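Local coordinates for CrtC domain-containing protein (Fusarium vanettenii 77-13-4, PDB 7A0Q) that probably hydrates the isoflavonoid phytoalexin kievitone, as expected of a fungal kievitone hydratase built from lipocalin-like domains, at residues Gly124-Ser129 with Lys135-Ser140. Numbering follows the deposited sequence.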
loop_
_atom_site.group_PDB
_atom_site.type_symbol
_atom_site.label_atom_id
_atom_site.label_comp_id
_atom_site.label_asym_id
_atom_site.label_seq_id
_atom_site.Cartn_x
_atom_site.Cartn_y
_atom_site.Cartn_z
ATOM N N GLY A 124 6.301 -11.598 -9.092
ATOM C CA GLY A 124 5.479 -11.968 -7.953
ATOM C C GLY A 124 6.022 -11.457 -6.627
ATOM O O GLY A 124 6.839 -10.528 -6.576
ATOM N N ILE A 125 5.505 -12.062 -5.555
ATOM C CA ILE A 125 5.900 -11.765 -4.180
ATOM C C ILE A 125 6.128 -13.094 -3.480
ATOM O O ILE A 125 5.324 -14.021 -3.621
ATOM C CB ILE A 125 4.839 -10.915 -3.450
ATOM C CG1 ILE A 125 4.728 -9.526 -4.103
ATOM C CG2 ILE A 125 5.171 -10.792 -1.961
ATOM C CD1 ILE A 125 3.546 -8.694 -3.608
ATOM N N LYS A 126 7.248 -13.224 -2.780
ATOM C CA LYS A 126 7.490 -14.488 -2.106
ATOM C C LYS A 126 8.230 -14.249 -0.802
ATOM O O LYS A 126 8.964 -13.269 -0.647
ATOM C CB LYS A 126 8.291 -15.457 -2.990
ATOM C CG LYS A 126 9.686 -14.975 -3.333
ATOM C CD LYS A 126 10.410 -15.949 -4.290
ATOM C CE LYS A 126 10.609 -17.321 -3.655
ATOM N NZ LYS A 126 11.546 -18.181 -4.458
ATOM N N SER A 127 8.059 -15.180 0.123
ATOM C CA SER A 127 8.828 -15.131 1.349
ATOM C C SER A 127 10.140 -15.879 1.156
ATOM O O SER A 127 10.184 -16.933 0.512
ATOM C CB SER A 127 8.047 -15.732 2.510
ATOM O OG SER A 127 8.923 -16.019 3.583
ATOM N N GLU A 128 11.209 -15.314 1.716
ATOM C CA GLU A 128 12.526 -15.938 1.764
ATOM C C GLU A 128 12.931 -16.209 3.206
ATOM O O GLU A 128 14.117 -16.211 3.539
ATOM C CB GLU A 128 13.578 -15.064 1.079
ATOM C CG GLU A 128 13.247 -14.610 -0.339
ATOM C CD GLU A 128 13.480 -15.688 -1.381
ATOM O OE1 GLU A 128 13.625 -16.870 -0.991
ATOM O OE2 GLU A 128 13.520 -15.354 -2.594
ATOM N N SER A 129 11.950 -16.406 4.086
ATOM C CA SER A 129 12.213 -16.589 5.504
ATOM C C SER A 129 11.148 -17.506 6.085
ATOM O O SER A 129 9.992 -17.475 5.661
ATOM C CB SER A 129 12.211 -15.253 6.252
ATOM O OG SER A 129 11.010 -14.528 5.975
ATOM N N LYS A 135 12.513 -11.843 5.773
ATOM C CA LYS A 135 12.904 -11.593 4.391
ATOM C C LYS A 135 11.734 -11.920 3.481
ATOM O O LYS A 135 11.298 -13.070 3.416
ATOM C CB LYS A 135 14.141 -12.401 3.992
ATOM C CG LYS A 135 14.778 -11.889 2.705
ATOM C CD LYS A 135 16.095 -12.603 2.415
ATOM C CE LYS A 135 16.719 -12.082 1.126
ATOM N NZ LYS A 135 17.937 -12.879 0.759
ATOM N N LEU A 136 11.248 -10.897 2.793
ATOM C CA LEU A 136 10.217 -10.986 1.772
ATOM C C LEU A 136 10.785 -10.387 0.496
ATOM O O LEU A 136 11.709 -9.570 0.545
ATOM C CB LEU A 136 8.949 -10.224 2.195
ATOM C CG LEU A 136 8.254 -10.762 3.440
ATOM C CD1 LEU A 136 7.268 -9.710 3.981
ATOM C CD2 LEU A 136 7.535 -12.057 3.118
ATOM N N ARG A 137 10.228 -10.780 -0.648
ATOM C CA ARG A 137 10.751 -10.350 -1.941
ATOM C C ARG A 137 9.608 -9.967 -2.867
ATOM O O ARG A 137 8.682 -10.760 -3.064
ATOM C CB ARG A 137 11.601 -11.450 -2.590
ATOM C CG ARG A 137 12.244 -11.035 -3.925
ATOM C CD ARG A 137 12.950 -12.219 -4.630
ATOM N NE ARG A 137 13.935 -12.859 -3.764
ATOM C CZ ARG A 137 15.198 -12.452 -3.629
ATOM N NH1 ARG A 137 15.638 -11.403 -4.308
ATOM N NH2 ARG A 137 16.018 -13.093 -2.807
ATOM N N SER A 138 9.680 -8.756 -3.428
ATOM C CA SER A 138 8.811 -8.313 -4.520
ATOM C C SER A 138 9.661 -8.194 -5.775
ATOM O O SER A 138 10.650 -7.459 -5.780
ATOM C CB SER A 138 8.142 -6.968 -4.211
ATOM O OG SER A 138 7.240 -7.081 -3.124
ATOM N N TYR A 139 9.280 -8.897 -6.839
ATOM C CA TYR A 139 10.130 -8.923 -8.024
ATOM C C TYR A 139 9.296 -8.865 -9.297
ATOM O O TYR A 139 8.143 -9.306 -9.341
ATOM C CB TYR A 139 11.037 -10.164 -8.033
ATOM C CG TYR A 139 10.277 -11.460 -8.150
ATOM C CD1 TYR A 139 9.694 -12.045 -7.028
ATOM C CD2 TYR A 139 10.116 -12.089 -9.381
ATOM C CE1 TYR A 139 8.981 -13.225 -7.123
ATOM C CE2 TYR A 139 9.406 -13.283 -9.488
ATOM C CZ TYR A 139 8.849 -13.844 -8.354
ATOM O OH TYR A 139 8.131 -15.017 -8.436
ATOM N N SER A 140 9.904 -8.298 -10.337
ATOM C CA SER A 140 9.244 -8.079 -11.612
ATOM C C SER A 140 10.288 -8.204 -12.710
ATOM O O SER A 140 11.420 -7.725 -12.555
ATOM C CB SER A 140 8.570 -6.697 -11.658
ATOM O OG SER A 140 7.950 -6.469 -12.914
#
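G124 and Y139 form a hydrogen-bonded pair of the antiparallel beta hairpin of strands 123-127 and 136-142, in the CrtC N-terminal lipocalin domain. It illustrates how a glycine and an aromatic ring pair across neighbouring strands. With CG lodged between its own backbone N and carbonyl carbon (chi1 65°), Y139 lays its ring back over the partner strand; G124 N sits over the centre of one face, and G124 CA makes a CH-pi contact 4.1 Å from the ring centroid. Beneath the ring the peptides are joined in both directions, Y139 N reaching G124 O at 2.9 Å in a nearly straight bond (172°).

On the opposite face, the I125-S138 and S127-L136 pairs pack closely: I125 CG1 lies 3.6 Å from S138 OG, and L136 CD2 rests 3.8 Å from S127 CB. S138 OG, packed against I125 CG1, is hydrogen-bonded to the hydroxyls of Y151 and S61, and L136 touches Y151 on the next strand, 145-152.

Back on the face of Y139, packing is looser toward the turn, where K126 and R137 are partly exposed and K135 is exposed. The aliphatic stems of K126 and R137 run side by side, while E128 comes in from near the turn to form a salt bridge with R137. K135 lays CG and CD along E128 CB. R137 has a second carboxylate partner, D148, at NH1, so two acids probably restrain the guanidinium. Its plane stands 82° from the E128 carboxylate, yet R137 NE meets the anti lone pair of E128 OE2 at 2.8 Å, the oxygen lying close to the guanidinium plane.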